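Local structure of beta-galactosidase (3TTY) at residues I2-F6 / P140-M144; M25-M29 / R68-I74; L329-V335 / F631-H635; V509-A514 / Q581-V585. The protein probably hydrolyses terminal beta-galactosidic bonds as a TIM-barrel glycoside hydrolase, binding galactose in its pocket and carrying a zinc ion. All blocks are in the same frame, centred on the assembly; numbering follows the deposited sequence.

Contact 1: residues I2-F6 / P140-M144; sequences INEKF and PQIVM
The side-chain amide of Asn3 meets Val143 at its edge: ND2 donates to Val143 O at 2.8 Å, with an N-H...O angle of 155° and the acceptor close to the amide plane. The donor stands almost abreast of the carbonyl and is tilted from its plane. At the other end of the same amide, OD1 accepts from the backbone N of Lys5 at 3.2 Å, an Asx turn laid over the type I beta turn from Asn3 to Phe6. Bonds at both ends should restrain the rotation of the amide. The Phe6 ring meets Val143 CG1 obliquely through CD2, at 4.2 Å; Trp10 stacks on this ring, and Tyr75 meets it with an inclined plane.

Residues 140-144 run into strand 142-146 of the eight-stranded TIM barrel, and residues 2-6 precede its first strand, 10-14. The contact therefore lies at the end of the barrel where strands begin, opposite the face that holds the active site in this fold.

Lys5 reaches across the same valine. Its CG sits between the backbone N and the carbonyl carbon (chi1 60°), which brings CG and CD against Val143 CG1, the two side chains crossing at a slant, and a bend at chi3 then delivers NZ to Pro140 O at 2.9 Å. A water that donates to Ile142 O at 2.8 Å also accepts a weak bond from Lys5 NZ. Further along, Ile2 CG2 presses on Met144 CE at 3.3 Å, tighter than ordinary van der Waals contact, while Ile2 also packs on Asp340 and Thr341 of strand 339-344.

Contact 2: residues M25-M29 / R68-I74; sequences MEEDM and RLTKENI
Arg68 turns the side of its guanidinium to Glu26, and the two side chains cross at about a right angle while their flat ends lie only 25° apart. This is a side-on, two-nitrogen salt bridge: NE donates to Glu26 OE1 at 2.8 Å and NH2 to Glu26 OE2 at 3.1 Å, both bonds nearly straight and both acceptors near the guanidinium plane. The oxygens are met on their syn sides. On the remaining edge, NH1 gives a 2.7 Å bond to Glu72 OE2, which uses its anti lone pair. Two carboxylates thus hold the cation at its rim, which probably favours its charged state.

Both faces are covered as well. Met29 CG lies over the centre of one face, 3.6 Å from CZ of Arg68, and Lys71 CE covers the opposite face toward the rim. Arg68 CG is anti to the backbone N (chi1 -176°), and a bend at chi2 swings the head across to helix 22-35. Alongside the root of the arginine, the extended chain of Met25 slides past in the opposite direction, CE 3.8 Å from Arg68 CB. Met29, bent at chi2 and chi3, crosses Leu69 at about a right angle, with CE 3.6 Å from Leu69 CD2.

These are adjacent outer helices of the barrel: helix 22-35 follows strand 10-14, while helix 60-71 follows strand 39-42, whose Ala40 and Val42 pack against Leu69; a Schellman motif ends the second helix ahead of strand 75-79.

Contact 3: residues L329-V335 / F631-H635; sequences LWSYQAV and FVMNH
Trp330 NE1 and His635 ND1 share one water. The indole N-H donates to it at 2.8 Å, the water lying in the ring plane at the edge, and His635 ND1 holds it at 2.6 Å. The imidazole is gripped at its other nitrogen too, since NE2 is hydrogen-bonded to Glu618 OE1, an oxygen that also receives Gln333 NE2. Fixed at both nitrogens and stacked on Phe284, the His635 ring has little freedom to turn. The Gln333 side chain crosses that of His635 at about a right angle, NE2 3.7 Å from His635 CE1, with amide and ring planes inclined at 53°.

Here a helix of the TIM barrel, 326-336, packs on strand 627-634 of the C-terminal domain's antiparallel sheet. The axes of the two short segments come within 9.1 Å and run roughly antiparallel, at 149°, so the side chains of every second residue, Phe631, Met633 and His635, meet the helix.

Leu329 forks between two of them: CD1 reaches His635 ND1 at 3.3 Å, and CD2 rests on Met633 CB at 3.6 Å. Its chi1 of -140° lies off a staggered value, and the two methyls diverge to the two partners. With an alanine here, a gap would probably open between helix and strand, and the histidine ring and the start of the Met633 chain would lose their apolar cover. One turn on, Met633 SD lies 3.6 Å from Gln333 CA, close to the helix backbone. Val335 and Phe631 cross at about a right angle, CG1 of the valine 3.8 Å from CE1 of the ring.

Contact 4: residues V509-A514 / Q581-V585; sequences VMGIWA and QSYYV
This is a buried contact within the trimerisation domain, in which a helix-to-strand junction packs against strand 580-585 of the large mixed sheet. The domain is assigned to the glutaminase I-like clan, consistent with a mixed sheet flanked by helices. Helix 507-510 ends at Gly511, which has positive phi, and the chain passes directly into strand 512-519; both sides of the junction touch residues 582-584.

The clearest evidence on the strand side is a CH-pi contact. Ile512 CD1 sits over the centre of one face of the Tyr584 ring, 3.8 Å from the centroid and only 5° off the ring normal. Ile512 CG1 takes the position between the backbone N and the carbonyl carbon (chi1 63°), which lifts the ethyl arm onto that face as the two side chains cross at about a right angle. Met510 CE lies at the edge of the same ring, in its plane, 4.0 Å from Tyr584 CD1. The phenol oxygen is hydrogen-bonded to Asp548 of strand 546-552, which pairs with 512-519. Replacing Tyr584 with a serine would probably leave Ile512 without its aromatic face and Asp548 without the hydroxyl that reaches it.

On the helix side, Met510 is bent at chi2 and chi3, curling its thioether over the opposing strand: SD lies 3.8 Å from Ser582 CB, and CE 3.4 Å from Tyr583 O. Val509 O, at the end of the helix, takes two donors, Asn575 ND2 and Ser582 OG, the latter at 2.6 Å. Beside that bond, a single water donates both to Met510 O, at 2.9 Å, and to Ser582 O, at 3.1 Å.

In the fold
Contacts 1 and 2 adjoin, their centres 17 Å apart: Gln141 NE2 of contact 1 probably hydrogen-bonds Ile74 O of contact 2 at 2.9 Å, tying the approach to strand 142-146 to the loop that follows helix 60-71. Strand 142-146 leads to Asn149 and Glu150 of the galactose pocket. Contact 3, centred 25 Å from contact 1, joins the barrel to the C-terminal domain; its Trp330 side chain lies about 12 Å from bound galactose. In sequence contact 4 falls between the segments of contact 3, yet their centres are 37 Å apart. Contacts 2 and 4, with centres about 61 Å apart, stand on opposite sides of the chain's centre; Trp513 of segment 509-514 packs on Val365 of a neighbouring subunit.

Contact 1: residues I2-F6 / P140-M144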
loop_
_atom_site.group_PDB
_atom_site.type_symbol
_atom_site.label_atom_id
_atom_site.label_comp_id
_atom_site.label_asym_id
_atom_site.label_seq_id
_atom_site.Cartn_x
_atom_site.Cartn_y
_atom_site.Cartn_z
ATOM N N ILE A 2 14.609 -34.169 27.561
ATOM C CA ILE A 2 13.257 -33.920 27.085
ATOM C C ILE A 2 12.453 -35.207 27.241
ATOM O O ILE A 2 11.302 -35.195 27.668
ATOM C CB ILE A 2 13.258 -33.447 25.634
ATOM C CG1 ILE A 2 13.905 -32.068 25.540
ATOM C CG2 ILE A 2 11.850 -33.393 25.099
ATOM C CD1 ILE A 2 14.239 -31.662 24.123
ATOM N N ASN A 3 13.081 -36.325 26.913
ATOM C CA ASN A 3 12.492 -37.627 27.159
ATOM C C ASN A 3 13.577 -38.685 27.346
ATOM O O ASN A 3 14.367 -38.953 26.436
ATOM C CB ASN A 3 11.550 -38.019 26.025
ATOM C CG ASN A 3 10.595 -39.122 26.429
ATOM O OD1 ASN A 3 10.986 -40.092 27.086
ATOM N ND2 ASN A 3 9.332 -38.973 26.059
ATOM N N GLU A 4 13.612 -39.279 28.531
ATOM C CA GLU A 4 14.679 -40.206 28.898
ATOM C C GLU A 4 14.797 -41.413 27.967
ATOM O O GLU A 4 15.835 -42.062 27.918
ATOM C CB GLU A 4 14.493 -40.685 30.339
ATOM C CG GLU A 4 14.568 -39.571 31.384
ATOM C CD GLU A 4 15.942 -38.909 31.466
ATOM O OE1 GLU A 4 16.965 -39.619 31.309
ATOM O OE2 GLU A 4 15.994 -37.672 31.693
ATOM N N LYS A 5 13.742 -41.732 27.232
ATOM C CA LYS A 5 13.804 -42.944 26.433
ATOM C C LYS A 5 14.500 -42.714 25.086
ATOM O O LYS A 5 14.649 -43.633 24.282
ATOM C CB LYS A 5 12.416 -43.570 26.277
ATOM C CG LYS A 5 11.380 -42.687 25.602
ATOM C CD LYS A 5 10.117 -43.486 25.238
ATOM C CE LYS A 5 9.324 -43.869 26.460
ATOM N NZ LYS A 5 8.113 -44.642 26.082
ATOM N N PHE A 6 14.972 -41.490 24.878
ATOM C CA PHE A 6 15.466 -41.042 23.576
ATOM C C PHE A 6 16.611 -40.094 23.881
ATOM O O PHE A 6 16.457 -38.881 23.756
ATOM C CB PHE A 6 14.316 -40.327 22.844
ATOM C CG PHE A 6 14.577 -40.014 21.389
ATOM C CD1 PHE A 6 15.796 -40.293 20.789
ATOM C CD2 PHE A 6 13.578 -39.415 20.624
ATOM C CE1 PHE A 6 16.011 -39.988 19.438
ATOM C CE2 PHE A 6 13.781 -39.103 19.275
ATOM C CZ PHE A 6 14.994 -39.387 18.682
ATOM N N PRO A 140 4.780 -47.322 23.023
ATOM C CA PRO A 140 6.135 -47.063 23.525
ATOM C C PRO A 140 6.928 -46.011 22.748
ATOM O O PRO A 140 7.862 -45.445 23.314
ATOM C CB PRO A 140 6.824 -48.429 23.373
ATOM C CG PRO A 140 6.084 -49.097 22.252
ATOM C CD PRO A 140 4.656 -48.670 22.436
ATOM N N GLN A 141 6.575 -45.762 21.489
ATOM C CA GLN A 141 7.393 -44.913 20.623
ATOM C C GLN A 141 7.102 -43.419 20.765
ATOM O O GLN A 141 7.942 -42.577 20.422
ATOM C CB GLN A 141 7.224 -45.321 19.159
ATOM C CG GLN A 141 7.860 -46.634 18.804
ATOM C CD GLN A 141 9.335 -46.656 19.134
ATOM O OE1 GLN A 141 9.744 -47.246 20.132
ATOM N NE2 GLN A 141 10.146 -46.005 18.298
ATOM N N ILE A 142 5.916 -43.092 21.265
ATOM C CA ILE A 142 5.502 -41.696 21.388
ATOM C C ILE A 142 6.264 -40.982 22.492
ATOM O O ILE A 142 6.105 -41.290 23.666
ATOM C CB ILE A 142 3.999 -41.583 21.663
ATOM C CG1 ILE A 142 3.209 -42.311 20.574
ATOM C CG2 ILE A 142 3.592 -40.128 21.759
ATOM C CD1 ILE A 142 1.712 -42.309 20.800
ATOM N N VAL A 143 7.082 -40.009 22.109
ATOM C CA VAL A 143 7.972 -39.357 23.050
ATOM C C VAL A 143 7.534 -37.932 23.351
ATOM O O VAL A 143 8.101 -37.269 24.228
ATOM C CB VAL A 143 9.408 -39.315 22.490
ATOM C CG1 VAL A 143 10.062 -40.702 22.532
ATOM C CG2 VAL A 143 9.397 -38.766 21.061
ATOM N N MET A 144 6.538 -37.453 22.611
ATOM C CA MET A 144 6.129 -36.051 22.689
ATOM C C MET A 144 4.773 -35.852 22.020
ATOM O O MET A 144 4.514 -36.439 20.971
ATOM C CB MET A 144 7.186 -35.168 22.022
ATOM C CG MET A 144 6.917 -33.670 22.069
ATOM S SD MET A 144 7.018 -32.912 23.720
ATOM C CE MET A 144 8.666 -33.373 24.238
HETATM O O HOH W 1 5.018 -43.566 24.972
#

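Contact 2: residues M25-M29 / R68-I74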
loop_
_atom_site.group_PDB
_atom_site.type_symbol
_atom_site.label_atom_id
_atom_site.label_comp_id
_atom_site.label_asym_id
_atom_site.label_seq_id
_atom_site.Cartn_x
_atom_site.Cartn_y
_atom_site.Cartn_z
ATOM N N MET A 25 6.624 -44.886 1.251
ATOM C CA MET A 25 6.952 -45.059 2.649
ATOM C C MET A 25 8.143 -46.003 2.844
ATOM O O MET A 25 8.971 -45.778 3.734
ATOM C CB MET A 25 5.724 -45.549 3.405
ATOM C CG MET A 25 5.826 -45.349 4.879
ATOM S SD MET A 25 4.217 -45.218 5.676
ATOM C CE MET A 25 4.816 -44.899 7.319
ATOM N N GLU A 26 8.245 -47.043 2.012
ATOM C CA GLU A 26 9.421 -47.915 2.058
ATOM C C GLU A 26 10.697 -47.149 1.697
ATOM O O GLU A 26 11.735 -47.319 2.332
ATOM C CB GLU A 26 9.254 -49.141 1.153
ATOM C CG GLU A 26 8.216 -50.139 1.640
ATOM C CD GLU A 26 8.482 -50.617 3.062
ATOM O OE1 GLU A 26 7.568 -50.502 3.913
ATOM O OE2 GLU A 26 9.603 -51.107 3.325
ATOM N N GLU A 27 10.619 -46.296 0.682
ATOM C CA GLU A 27 11.750 -45.441 0.345
ATOM C C GLU A 27 12.058 -44.444 1.467
ATOM O O GLU A 27 13.221 -44.164 1.740
ATOM C CB GLU A 27 11.516 -44.714 -0.980
ATOM C CG GLU A 27 11.803 -45.566 -2.199
ATOM C CD GLU A 27 13.191 -46.187 -2.143
ATOM O OE1 GLU A 27 13.277 -47.411 -1.901
ATOM O OE2 GLU A 27 14.189 -45.455 -2.330
ATOM N N ASP A 28 11.028 -43.906 2.116
ATOM C CA ASP A 28 11.253 -42.992 3.238
ATOM C C ASP A 28 12.084 -43.664 4.325
ATOM O O ASP A 28 13.100 -43.125 4.744
ATOM C CB ASP A 28 9.935 -42.485 3.850
ATOM C CG ASP A 28 9.081 -41.713 2.866
ATOM O OD1 ASP A 28 9.626 -41.110 1.919
ATOM O OD2 ASP A 28 7.851 -41.708 3.056
ATOM N N MET A 29 11.644 -44.837 4.789
ATOM C CA MET A 29 12.354 -45.554 5.850
ATOM C C MET A 29 13.804 -45.781 5.452
ATOM O O MET A 29 14.717 -45.564 6.254
ATOM C CB MET A 29 11.701 -46.912 6.163
ATOM C CG MET A 29 10.270 -46.860 6.696
ATOM S SD MET A 29 10.037 -45.690 8.062
ATOM C CE MET A 29 9.276 -44.330 7.175
ATOM N N ARG A 68 4.720 -48.906 11.111
ATOM C CA ARG A 68 5.839 -48.954 10.178
ATOM C C ARG A 68 7.092 -48.270 10.713
ATOM O O ARG A 68 8.198 -48.801 10.596
ATOM C CB ARG A 68 5.466 -48.355 8.822
ATOM C CG ARG A 68 6.603 -48.495 7.788
ATOM C CD ARG A 68 6.901 -49.977 7.529
ATOM N NE ARG A 68 8.079 -50.207 6.688
ATOM C CZ ARG A 68 9.327 -50.303 7.143
ATOM N NH1 ARG A 68 9.591 -50.176 8.442
ATOM N NH2 ARG A 68 10.319 -50.525 6.292
ATOM N N LEU A 69 6.912 -47.080 11.279
ATOM C CA LEU A 69 8.004 -46.329 11.881
ATOM C C LEU A 69 8.574 -47.042 13.105
ATOM O O LEU A 69 9.786 -47.043 13.340
ATOM C CB LEU A 69 7.515 -44.938 12.288
ATOM C CG LEU A 69 7.198 -43.966 11.145
ATOM C CD1 LEU A 69 6.301 -42.847 11.657
ATOM C CD2 LEU A 69 8.478 -43.402 10.558
ATOM N N THR A 70 7.691 -47.628 13.900
ATOM C CA THR A 70 8.109 -48.368 15.079
ATOM C C THR A 70 9.036 -49.518 14.669
ATOM O O THR A 70 9.991 -49.830 15.370
ATOM C CB THR A 70 6.890 -48.892 15.858
ATOM O OG1 THR A 70 6.150 -47.779 16.367
ATOM C CG2 THR A 70 7.329 -49.765 17.029
ATOM N N LYS A 71 8.757 -50.123 13.516
ATOM C CA LYS A 71 9.607 -51.177 12.971
ATOM C C LYS A 71 11.047 -50.695 12.760
ATOM O O LYS A 71 11.998 -51.448 12.975
ATOM C CB LYS A 71 9.007 -51.716 11.672
ATOM C CG LYS A 71 9.368 -53.150 11.358
ATOM C CD LYS A 71 8.349 -53.795 10.410
ATOM C CE LYS A 71 8.297 -53.094 9.048
ATOM N NZ LYS A 71 7.219 -53.636 8.143
ATOM N N GLU A 72 11.208 -49.436 12.360
ATOM C CA GLU A 72 12.536 -48.837 12.208
ATOM C C GLU A 72 13.037 -48.234 13.510
ATOM O O GLU A 72 14.081 -47.591 13.532
ATOM C CB GLU A 72 12.514 -47.733 11.150
ATOM C CG GLU A 72 12.067 -48.201 9.796
ATOM C CD GLU A 72 12.864 -49.391 9.345
ATOM O OE1 GLU A 72 14.098 -49.368 9.508
ATOM O OE2 GLU A 72 12.262 -50.359 8.854
ATOM N N ASN A 73 12.285 -48.421 14.590
ATOM C CA ASN A 73 12.626 -47.807 15.875
ATOM C C ASN A 73 12.786 -46.282 15.771
ATOM O O ASN A 73 13.585 -45.669 16.483
ATOM C CB ASN A 73 13.869 -48.468 16.505
ATOM C CG ASN A 73 14.073 -48.066 17.976
ATOM O OD1 ASN A 73 15.192 -47.756 18.398
ATOM N ND2 ASN A 73 12.986 -48.062 18.756
ATOM N N ILE A 74 12.018 -45.675 14.871
ATOM C CA ILE A 74 11.925 -44.225 14.803
ATOM C C ILE A 74 10.884 -43.757 15.813
ATOM O O ILE A 74 9.816 -44.357 15.936
ATOM C CB ILE A 74 11.544 -43.755 13.394
ATOM C CG1 ILE A 74 12.696 -44.024 12.426
ATOM C CG2 ILE A 74 11.173 -42.282 13.395
ATOM C CD1 ILE A 74 12.352 -43.767 10.968
#

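Contact 3: residues L329-V335 / F631-H635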
loop_
_atom_site.group_PDB
_atom_site.type_symbol
_atom_site.label_atom_id
_atom_site.label_comp_id
_atom_site.label_asym_id
_atom_site.label_seq_id
_atom_site.Cartn_x
_atom_site.Cartn_y
_atom_site.Cartn_z
ATOM N N LEU A 329 25.466 -25.238 10.090
ATOM C CA LEU A 329 25.779 -24.065 10.909
ATOM C C LEU A 329 24.584 -23.659 11.771
ATOM O O LEU A 329 24.689 -23.548 12.988
ATOM C CB LEU A 329 26.147 -22.885 10.010
ATOM C CG LEU A 329 27.292 -21.937 10.369
ATOM C CD1 LEU A 329 27.017 -20.564 9.782
ATOM C CD2 LEU A 329 27.547 -21.836 11.864
ATOM N N TRP A 330 23.448 -23.447 11.113
ATOM C CA TRP A 330 22.235 -22.953 11.766
ATOM C C TRP A 330 21.561 -23.968 12.690
ATOM O O TRP A 330 20.808 -23.581 13.590
ATOM C CB TRP A 330 21.241 -22.430 10.720
ATOM C CG TRP A 330 21.716 -21.200 10.022
ATOM C CD1 TRP A 330 22.910 -20.576 10.202
ATOM C CD2 TRP A 330 21.007 -20.439 9.034
ATOM N NE1 TRP A 330 22.992 -19.468 9.397
ATOM C CE2 TRP A 330 21.839 -19.359 8.666
ATOM C CE3 TRP A 330 19.751 -20.566 8.422
ATOM C CZ2 TRP A 330 21.463 -18.412 7.715
ATOM C CZ3 TRP A 330 19.374 -19.621 7.471
ATOM C CH2 TRP A 330 20.228 -18.555 7.128
ATOM N N SER A 331 21.819 -25.255 12.461
ATOM C CA SER A 331 21.362 -26.309 13.376
ATOM C C SER A 331 22.156 -26.280 14.678
ATOM O O SER A 331 21.574 -26.322 15.758
ATOM C CB SER A 331 21.480 -27.709 12.745
ATOM O OG SER A 331 20.743 -27.812 11.541
ATOM N N TYR A 332 23.486 -26.225 14.578
ATOM C CA TYR A 332 24.307 -26.133 15.782
ATOM C C TYR A 332 24.164 -24.783 16.486
ATOM O O TYR A 332 24.399 -24.679 17.695
ATOM C CB TYR A 332 25.776 -26.442 15.496
ATOM C CG TYR A 332 26.040 -27.916 15.298
ATOM C CD1 TYR A 332 25.762 -28.829 16.307
ATOM C CD2 TYR A 332 26.560 -28.393 14.104
ATOM C CE1 TYR A 332 25.989 -30.187 16.130
ATOM C CE2 TYR A 332 26.791 -29.740 13.919
ATOM C CZ TYR A 332 26.502 -30.629 14.935
ATOM O OH TYR A 332 26.742 -31.962 14.752
ATOM N N GLN A 333 23.779 -23.752 15.741
ATOM C CA GLN A 333 23.491 -22.482 16.380
ATOM C C GLN A 333 22.310 -22.655 17.339
ATOM O O GLN A 333 22.338 -22.144 18.455
ATOM C CB GLN A 333 23.220 -21.362 15.371
ATOM C CG GLN A 333 23.276 -19.966 16.006
ATOM C CD GLN A 333 22.799 -18.878 15.066
ATOM O OE1 GLN A 333 21.898 -19.098 14.251
ATOM N NE2 GLN A 333 23.407 -17.694 15.170
ATOM N N ALA A 334 21.285 -23.383 16.907
ATOM C CA ALA A 334 20.157 -23.674 17.776
ATOM C C ALA A 334 20.616 -24.449 19.008
ATOM O O ALA A 334 20.298 -24.080 20.145
ATOM C CB ALA A 334 19.094 -24.434 17.036
ATOM N N VAL A 335 21.381 -25.513 18.788
ATOM C CA VAL A 335 21.845 -26.333 19.897
ATOM C C VAL A 335 22.645 -25.493 20.891
ATOM O O VAL A 335 22.482 -25.620 22.106
ATOM C CB VAL A 335 22.703 -27.514 19.404
ATOM C CG1 VAL A 335 23.211 -28.335 20.593
ATOM C CG2 VAL A 335 21.902 -28.377 18.428
ATOM N N PHE A 631 30.458 -23.553 21.947
ATOM C CA PHE A 631 30.032 -23.684 20.568
ATOM C C PHE A 631 30.656 -22.569 19.745
ATOM O O PHE A 631 30.347 -21.392 19.938
ATOM C CB PHE A 631 28.502 -23.659 20.479
ATOM C CG PHE A 631 27.844 -24.874 21.086
ATOM C CD1 PHE A 631 27.320 -25.878 20.280
ATOM C CD2 PHE A 631 27.761 -25.017 22.463
ATOM C CE1 PHE A 631 26.733 -27.001 20.833
ATOM C CE2 PHE A 631 27.164 -26.136 23.026
ATOM C CZ PHE A 631 26.649 -27.135 22.208
ATOM N N VAL A 632 31.557 -22.937 18.840
ATOM C CA VAL A 632 32.212 -21.959 17.989
ATOM C C VAL A 632 31.669 -22.087 16.585
ATOM O O VAL A 632 31.680 -23.168 16.000
ATOM C CB VAL A 632 33.725 -22.147 17.947
ATOM C CG1 VAL A 632 34.369 -21.010 17.165
ATOM C CG2 VAL A 632 34.279 -22.222 19.355
ATOM N N MET A 633 31.188 -20.972 16.047
ATOM C CA MET A 633 30.433 -21.003 14.809
ATOM C C MET A 633 30.882 -19.894 13.895
ATOM O O MET A 633 30.719 -18.714 14.195
ATOM C CB MET A 633 28.942 -20.947 15.116
ATOM C CG MET A 633 28.531 -22.146 15.985
ATOM S SD MET A 633 26.997 -21.984 16.888
ATOM C CE MET A 633 27.390 -20.669 18.049
ATOM N N ASN A 634 31.476 -20.287 12.778
ATOM C CA ASN A 634 32.014 -19.332 11.832
ATOM C C ASN A 634 31.017 -19.036 10.739
ATOM O O ASN A 634 30.851 -19.838 9.834
ATOM C CB ASN A 634 33.303 -19.871 11.212
ATOM C CG ASN A 634 33.923 -18.900 10.239
ATOM O OD1 ASN A 634 33.495 -17.742 10.140
ATOM N ND2 ASN A 634 34.944 -19.355 9.513
ATOM N N HIS A 635 30.364 -17.883 10.817
ATOM C CA HIS A 635 29.390 -17.482 9.806
ATOM C C HIS A 635 30.020 -16.953 8.512
ATOM O O HIS A 635 29.332 -16.803 7.497
ATOM C CB HIS A 635 28.422 -16.444 10.390
ATOM C CG HIS A 635 27.647 -16.944 11.575
ATOM N ND1 HIS A 635 26.543 -17.757 11.449
ATOM C CD2 HIS A 635 27.815 -16.740 12.903
ATOM C CE1 HIS A 635 26.066 -18.038 12.649
ATOM N NE2 HIS A 635 26.819 -17.434 13.549
HETATM O O HOH W 2 25.270 -17.833 9.205
#

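Contact 4: residues V509-A514 / Q581-V585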
loop_
_atom_site.group_PDB
_atom_site.type_symbol
_atom_site.label_atom_id
_atom_site.label_comp_id
_atom_site.label_asym_id
_atom_site.label_seq_id
_atom_site.Cartn_x
_atom_site.Cartn_y
_atom_site.Cartn_z
ATOM N N VAL A 509 15.978 4.861 41.212
ATOM C CA VAL A 509 17.079 3.958 40.956
ATOM C C VAL A 509 17.956 4.485 39.819
ATOM O O VAL A 509 19.168 4.279 39.825
ATOM C CB VAL A 509 16.615 2.516 40.683
ATOM C CG1 VAL A 509 15.876 2.419 39.348
ATOM C CG2 VAL A 509 17.813 1.592 40.708
ATOM N N MET A 510 17.350 5.192 38.866
ATOM C CA MET A 510 18.103 5.724 37.734
ATOM C C MET A 510 18.791 7.048 38.074
ATOM O O MET A 510 19.799 7.389 37.472
ATOM C CB MET A 510 17.211 5.875 36.501
ATOM C CG MET A 510 16.606 4.565 35.993
ATOM S SD MET A 510 17.763 3.177 35.892
ATOM C CE MET A 510 18.992 3.853 34.774
ATOM N N GLY A 511 18.238 7.790 39.030
ATOM C CA GLY A 511 18.847 9.020 39.523
ATOM C C GLY A 511 18.790 10.168 38.539
ATOM O O GLY A 511 19.603 11.100 38.600
ATOM N N ILE A 512 17.839 10.103 37.614
ATOM C CA ILE A 512 17.656 11.184 36.647
ATOM C C ILE A 512 16.182 11.447 36.456
ATOM O O ILE A 512 15.352 10.562 36.672
ATOM C CB ILE A 512 18.254 10.852 35.262
ATOM C CG1 ILE A 512 17.540 9.641 34.634
ATOM C CG2 ILE A 512 19.747 10.607 35.351
ATOM C CD1 ILE A 512 16.436 10.006 33.664
ATOM N N TRP A 513 15.870 12.670 36.042
ATOM C CA TRP A 513 14.521 13.049 35.677
ATOM C C TRP A 513 14.531 13.352 34.203
ATOM O O TRP A 513 15.243 14.243 33.769
ATOM C CB TRP A 513 14.073 14.303 36.434
ATOM C CG TRP A 513 12.858 14.933 35.836
ATOM C CD1 TRP A 513 11.754 14.287 35.368
ATOM C CD2 TRP A 513 12.623 16.332 35.626
ATOM N NE1 TRP A 513 10.840 15.193 34.891
ATOM C CE2 TRP A 513 11.352 16.456 35.029
ATOM C CE3 TRP A 513 13.358 17.488 35.890
ATOM C CZ2 TRP A 513 10.804 17.687 34.685
ATOM C CZ3 TRP A 513 12.818 18.704 35.550
ATOM C CH2 TRP A 513 11.549 18.798 34.950
ATOM N N ALA A 514 13.747 12.602 33.436
ATOM C CA ALA A 514 13.571 12.880 32.017
ATOM C C ALA A 514 12.405 13.867 31.802
ATOM O O ALA A 514 11.227 13.518 31.982
ATOM C CB ALA A 514 13.335 11.591 31.261
ATOM N N GLN A 581 24.889 -0.208 40.537
ATOM C CA GLN A 581 25.019 0.929 39.624
ATOM C C GLN A 581 23.891 0.840 38.626
ATOM O O GLN A 581 23.508 -0.258 38.226
ATOM C CB GLN A 581 26.284 0.800 38.766
ATOM C CG GLN A 581 27.590 0.762 39.476
ATOM C CD GLN A 581 27.854 -0.535 40.186
ATOM O OE1 GLN A 581 28.169 -0.530 41.365
ATOM N NE2 GLN A 581 27.753 -1.649 39.475
ATOM N N SER A 582 23.402 1.985 38.165
ATOM C CA SER A 582 22.425 1.998 37.086
ATOM C C SER A 582 22.827 3.009 36.015
ATOM O O SER A 582 23.305 4.105 36.317
ATOM C CB SER A 582 21.013 2.285 37.605
ATOM O OG SER A 582 20.910 3.616 38.076
ATOM N N TYR A 583 22.638 2.614 34.758
ATOM C CA TYR A 583 23.037 3.419 33.614
ATOM C C TYR A 583 21.827 3.768 32.764
ATOM O O TYR A 583 21.082 2.891 32.336
ATOM C CB TYR A 583 24.058 2.650 32.764
ATOM C CG TYR A 583 25.398 2.424 33.438
ATOM C CD1 TYR A 583 26.445 3.322 33.258
ATOM C CD2 TYR A 583 25.617 1.315 34.247
ATOM C CE1 TYR A 583 27.671 3.125 33.857
ATOM C CE2 TYR A 583 26.837 1.118 34.861
ATOM C CZ TYR A 583 27.861 2.031 34.660
ATOM O OH TYR A 583 29.083 1.841 35.258
ATOM N N TYR A 584 21.633 5.052 32.512
ATOM C CA TYR A 584 20.542 5.499 31.667
ATOM C C TYR A 584 21.095 5.980 30.334
ATOM O O TYR A 584 21.961 6.850 30.298
ATOM C CB TYR A 584 19.793 6.632 32.350
ATOM C CG TYR A 584 18.451 6.960 31.746
ATOM C CD1 TYR A 584 17.294 6.361 32.224
ATOM C CD2 TYR A 584 18.332 7.889 30.718
ATOM C CE1 TYR A 584 16.056 6.665 31.685
ATOM C CE2 TYR A 584 17.084 8.199 30.163
ATOM C CZ TYR A 584 15.955 7.585 30.659
ATOM O OH TYR A 584 14.713 7.873 30.143
ATOM N N VAL A 585 20.597 5.408 29.242
ATOM C CA VAL A 585 21.062 5.775 27.904
ATOM C C VAL A 585 19.961 6.556 27.214
ATOM O O VAL A 585 18.968 5.964 26.764
ATOM C CB VAL A 585 21.410 4.521 27.058
ATOM C CG1 VAL A 585 22.013 4.934 25.728
ATOM C CG2 VAL A 585 22.368 3.609 27.820
HETATM O O HOH W 3 21.827 6.746 35.567
#